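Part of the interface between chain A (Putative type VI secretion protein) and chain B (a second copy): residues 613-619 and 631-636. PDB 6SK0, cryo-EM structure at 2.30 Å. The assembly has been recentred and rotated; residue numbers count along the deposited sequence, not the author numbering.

Chain A, residues 613-619: RLNASLT
Chain B 631-636: PDGIGM

Where a helix packs closely across a strand, glycine often supplies the room, and the contact between two copies of this putative type VI secretion protein is a compact example. In chain A, residues 613-618 belong to a helix that begins earlier in the chain, with phi/psi near -65/-40 relaxing to -83/-29 at Leu A618; Thr A619 is the first residue to leave helical phi/psi, at -61/116. In chain B, a loop leads into a strand at Ile B634. The helix and strand axes run almost perpendicular, at 88° (signed crossing angle -88°), and approach to 9.2 Å. No hydrogen bond links the two stretches, which bury 218 Å², both sides summed, as side-chain carbons of the helix pack on chain B backbone. Leu A614 and Leu A618 have 42 Å² covered each, Asp B632 37 Å², Gly B635 29 Å², Gly B633 26 Å² and Ser A617 25 Å². Leucine's branched, nonpolar end suits a buried site with no hydrogen bond to make.

Pro B631, at -67/-26 with a C-gamma endo pucker, leads into the contact without touching the helix. Asp B632 follows at -114/27, with Asp B632 CA 6.8 Å from Ser A617 CA. Its CB points sideways and its side chain (chi1 -87°, m; chi2 -27°) comes no nearer than 4.6 Å, from Asp B632 CB to Ser A617 OG, so the backbone makes the approach: Asp B632 O lies 3.7 Å from Leu A614 CD1 and 3.8 Å from Ser A617 CB. The CA-to-CB bond of Ser A617 points toward chain B, and the small side chain presents CB to this carbonyl; its m rotamer (-66°) turns the hydroxyl back along its own helix, where Ser A617 OG donates to Arg A613 O at 3.1 Å. Arg A613 O also accepts from Ser A617 N at 2.9 Å.

Gly B633 adopts 107/151, a conformation in which a side chain would jam against the preceding carbonyl oxygen. The helix adds a second reason for glycine: an ideal CB would point toward it and lie 2.3 Å from Leu A614 CD1. In its absence, Leu A614 CD1 rests 3.6 Å from Gly B633 CA, and the CA atoms of Leu A614 and Gly B633 come within 6.2 Å. Leu A614 starts sideways from its CA, but its t,p rotamer (-178°, 62°) brings its end nearer. Leu A618 CD2 meets Gly B633 O at 3.6 Å.

At Ile B634 the strand begins (-125/128); its CA-to-CB bond points away from the helix, and the side chain takes the m,t rotamer (-61°, -178°). What it offers is main chain: Ile B634 N is 4.0 Å from Leu A614 CD1, and Ile B634 C is 4.2 Å from Leu A618 CD1.

Gly B635 (-116/123) again faces the helix with no side chain. Here the backbone angles are ordinary for a strand, but a CB would lie 2.5 Å from Leu A618 CD1. The CA-to-CB bond of Leu A618 points toward chain B, and an m,t rotamer (-65°, -178°) places Leu A618 CD1 3.5 Å from Gly B635 N; Leu A618 CA and Gly B635 CA are 7.3 Å apart. The CA-to-CB bond of Met B636 (-116/106; chi1-3 -164°, 158°, 87°) points away, and it makes no contact. The principle is thus plain: two leucines one helical turn apart fill the space left by two glycines at alternate positions.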

ATOM      1  N   ARG A 613      11.701   6.137 -13.290  1.00 43.60           N
ATOM      2  CA  ARG A 613      13.045   5.904 -12.788  1.00 43.60           C
ATOM      3  C   ARG A 613      13.133   4.581 -12.039  1.00 43.60           C
ATOM      4  O   ARG A 613      14.138   3.875 -12.132  1.00 43.60           O
ATOM      5  CB  ARG A 613      13.457   7.066 -11.894  1.00 43.60           C
ATOM      6  CG  ARG A 613      14.890   7.061 -11.445  1.00 43.60           C
ATOM      7  CD  ARG A 613      15.318   8.456 -11.014  1.00 43.60           C
ATOM      8  NE  ARG A 613      14.393   9.058 -10.055  1.00 43.60           N
ATOM      9  CZ  ARG A 613      13.487   9.984 -10.362  1.00 43.60           C
ATOM     10  NH1 ARG A 613      13.368  10.411 -11.609  1.00 43.60           N
ATOM     11  NH2 ARG A 613      12.692  10.472  -9.425  1.00 43.60           N
ATOM     12  N   LEU A 614      12.086   4.225 -11.296  1.00 41.35           N
ATOM     13  CA  LEU A 614      12.066   2.944 -10.607  1.00 41.35           C
ATOM     14  C   LEU A 614      12.065   1.792 -11.596  1.00 41.35           C
ATOM     15  O   LEU A 614      12.724   0.778 -11.369  1.00 41.35           O
ATOM     16  CB  LEU A 614      10.852   2.858  -9.687  1.00 41.35           C
ATOM     17  CG  LEU A 614      10.732   1.573  -8.868  1.00 41.35           C
ATOM     18  CD1 LEU A 614      11.917   1.437  -7.928  1.00 41.35           C
ATOM     19  CD2 LEU A 614       9.425   1.540  -8.094  1.00 41.35           C
ATOM     20  N   ASN A 615      11.312   1.924 -12.684  1.00 42.39           N
ATOM     21  CA  ASN A 615      11.353   0.920 -13.739  1.00 42.39           C
ATOM     22  C   ASN A 615      12.770   0.756 -14.263  1.00 42.39           C
ATOM     23  O   ASN A 615      13.272  -0.363 -14.385  1.00 42.39           O
ATOM     24  CB  ASN A 615      10.401   1.299 -14.870  1.00 42.39           C
ATOM     25  CG  ASN A 615       9.114   0.513 -14.834  1.00 42.39           C
ATOM     26  OD1 ASN A 615       8.500   0.364 -13.790  1.00 42.39           O
ATOM     27  ND2 ASN A 615       8.703   0.002 -15.978  1.00 42.39           N
ATOM     28  N   ALA A 616      13.437   1.872 -14.557  1.00 42.75           N
ATOM     29  CA  ALA A 616      14.812   1.798 -15.039  1.00 42.75           C
ATOM     30  C   ALA A 616      15.725   1.126 -14.017  1.00 42.75           C
ATOM     31  O   ALA A 616      16.553   0.285 -14.371  1.00 42.75           O
ATOM     32  CB  ALA A 616      15.325   3.191 -15.385  1.00 42.75           C
ATOM     33  N   SER A 617      15.561   1.466 -12.740  1.00 42.06           N
ATOM     34  CA  SER A 617      16.420   0.926 -11.692  1.00 42.06           C
ATOM     35  C   SER A 617      16.205  -0.572 -11.511  1.00 42.06           C
ATOM     36  O   SER A 617      17.167  -1.333 -11.391  1.00 42.06           O
ATOM     37  CB  SER A 617      16.159   1.654 -10.376  1.00 42.06           C
ATOM     38  OG  SER A 617      16.557   3.003 -10.447  1.00 42.06           O
ATOM     39  N   LEU A 618      14.949  -1.009 -11.492  1.00 41.90           N
ATOM     40  CA  LEU A 618      14.635  -2.387 -11.143  1.00 41.90           C
ATOM     41  C   LEU A 618      14.778  -3.327 -12.324  1.00 41.90           C
ATOM     42  O   LEU A 618      15.061  -4.510 -12.123  1.00 41.90           O
ATOM     43  CB  LEU A 618      13.221  -2.484 -10.580  1.00 41.90           C
ATOM     44  CG  LEU A 618      12.940  -1.773  -9.258  1.00 41.90           C
ATOM     45  CD1 LEU A 618      11.511  -2.030  -8.838  1.00 41.90           C
ATOM     46  CD2 LEU A 618      13.912  -2.205  -8.174  1.00 41.90           C
ATOM     47  N   THR A 619      14.576  -2.843 -13.546  1.00 43.92           N
ATOM     48  CA  THR A 619      14.780  -3.682 -14.716  1.00 43.92           C
ATOM     49  C   THR A 619      16.224  -4.140 -14.760  1.00 43.92           C
ATOM     50  O   THR A 619      17.139  -3.320 -14.859  1.00 43.92           O
ATOM     51  CB  THR A 619      14.414  -2.921 -15.986  1.00 43.92           C
ATOM     52  OG1 THR A 619      13.027  -2.580 -15.944  1.00 43.92           O
ATOM     53  CG2 THR A 619      14.674  -3.774 -17.206  1.00 43.92           C
TER
ATOM     54  N   PRO B 631      18.253   1.020  -1.358  1.00 40.94           N
ATOM     55  CA  PRO B 631      18.494   2.448  -1.592  1.00 40.94           C
ATOM     56  C   PRO B 631      17.855   2.972  -2.865  1.00 40.94           C
ATOM     57  O   PRO B 631      17.537   4.161  -2.934  1.00 40.94           O
ATOM     58  CB  PRO B 631      20.024   2.537  -1.642  1.00 40.94           C
ATOM     59  CG  PRO B 631      20.476   1.166  -1.935  1.00 40.94           C
ATOM     60  CD  PRO B 631      19.499   0.245  -1.310  1.00 40.94           C
ATOM     61  N   ASP B 632      17.626   2.127  -3.865  1.00 41.62           N
ATOM     62  CA  ASP B 632      17.146   2.596  -5.155  1.00 41.62           C
ATOM     63  C   ASP B 632      15.742   2.103  -5.484  1.00 41.62           C
ATOM     64  O   ASP B 632      15.378   1.995  -6.653  1.00 41.62           O
ATOM     65  CB  ASP B 632      18.134   2.214  -6.250  1.00 41.62           C
ATOM     66  CG  ASP B 632      19.216   3.258  -6.422  1.00 41.62           C
ATOM     67  OD1 ASP B 632      18.951   4.436  -6.122  1.00 41.62           O
ATOM     68  OD2 ASP B 632      20.337   2.915  -6.823  1.00 41.62           O
ATOM     69  N   GLY B 633      14.944   1.825  -4.477  1.00 38.30           N
ATOM     70  CA  GLY B 633      13.547   1.580  -4.743  1.00 38.30           C
ATOM     71  C   GLY B 633      13.178   0.120  -4.597  1.00 38.30           C
ATOM     72  O   GLY B 633      13.990  -0.784  -4.813  1.00 38.30           O
ATOM     73  N   ILE B 634      11.927  -0.117  -4.240  1.00 36.89           N
ATOM     74  CA  ILE B 634      11.422  -1.460  -4.018  1.00 36.89           C
ATOM     75  C   ILE B 634      10.206  -1.667  -4.900  1.00 36.89           C
ATOM     76  O   ILE B 634       9.274  -0.855  -4.890  1.00 36.89           O
ATOM     77  CB  ILE B 634      11.079  -1.702  -2.539  1.00 36.89           C
ATOM     78  CG1 ILE B 634      12.332  -1.543  -1.674  1.00 36.89           C
ATOM     79  CG2 ILE B 634      10.458  -3.069  -2.370  1.00 36.89           C
ATOM     80  CD1 ILE B 634      12.119  -1.795  -0.207  1.00 36.89           C
ATOM     81  N   GLY B 635      10.225  -2.743  -5.666  1.00 37.41           N
ATOM     82  CA  GLY B 635       9.080  -3.137  -6.446  1.00 37.41           C
ATOM     83  C   GLY B 635       8.526  -4.469  -5.999  1.00 37.41           C
ATOM     84  O   GLY B 635       9.238  -5.474  -5.962  1.00 37.41           O
ATOM     85  N   MET B 636       7.256  -4.475  -5.641  1.00 39.43           N
ATOM     86  CA  MET B 636       6.528  -5.675  -5.254  1.00 39.43           C
ATOM     87  C   MET B 636       5.440  -5.868  -6.299  1.00 39.43           C
ATOM     88  O   MET B 636       4.459  -5.123  -6.325  1.00 39.43           O
ATOM     89  CB  MET B 636       5.955  -5.536  -3.853  1.00 39.43           C
ATOM     90  CG  MET B 636       5.532  -6.831  -3.236  1.00 39.43           C
ATOM     91  SD  MET B 636       5.458  -6.754  -1.443  1.00 39.43           S
ATOM     92  CE  MET B 636       3.793  -6.158  -1.230  1.00 39.43           C
TER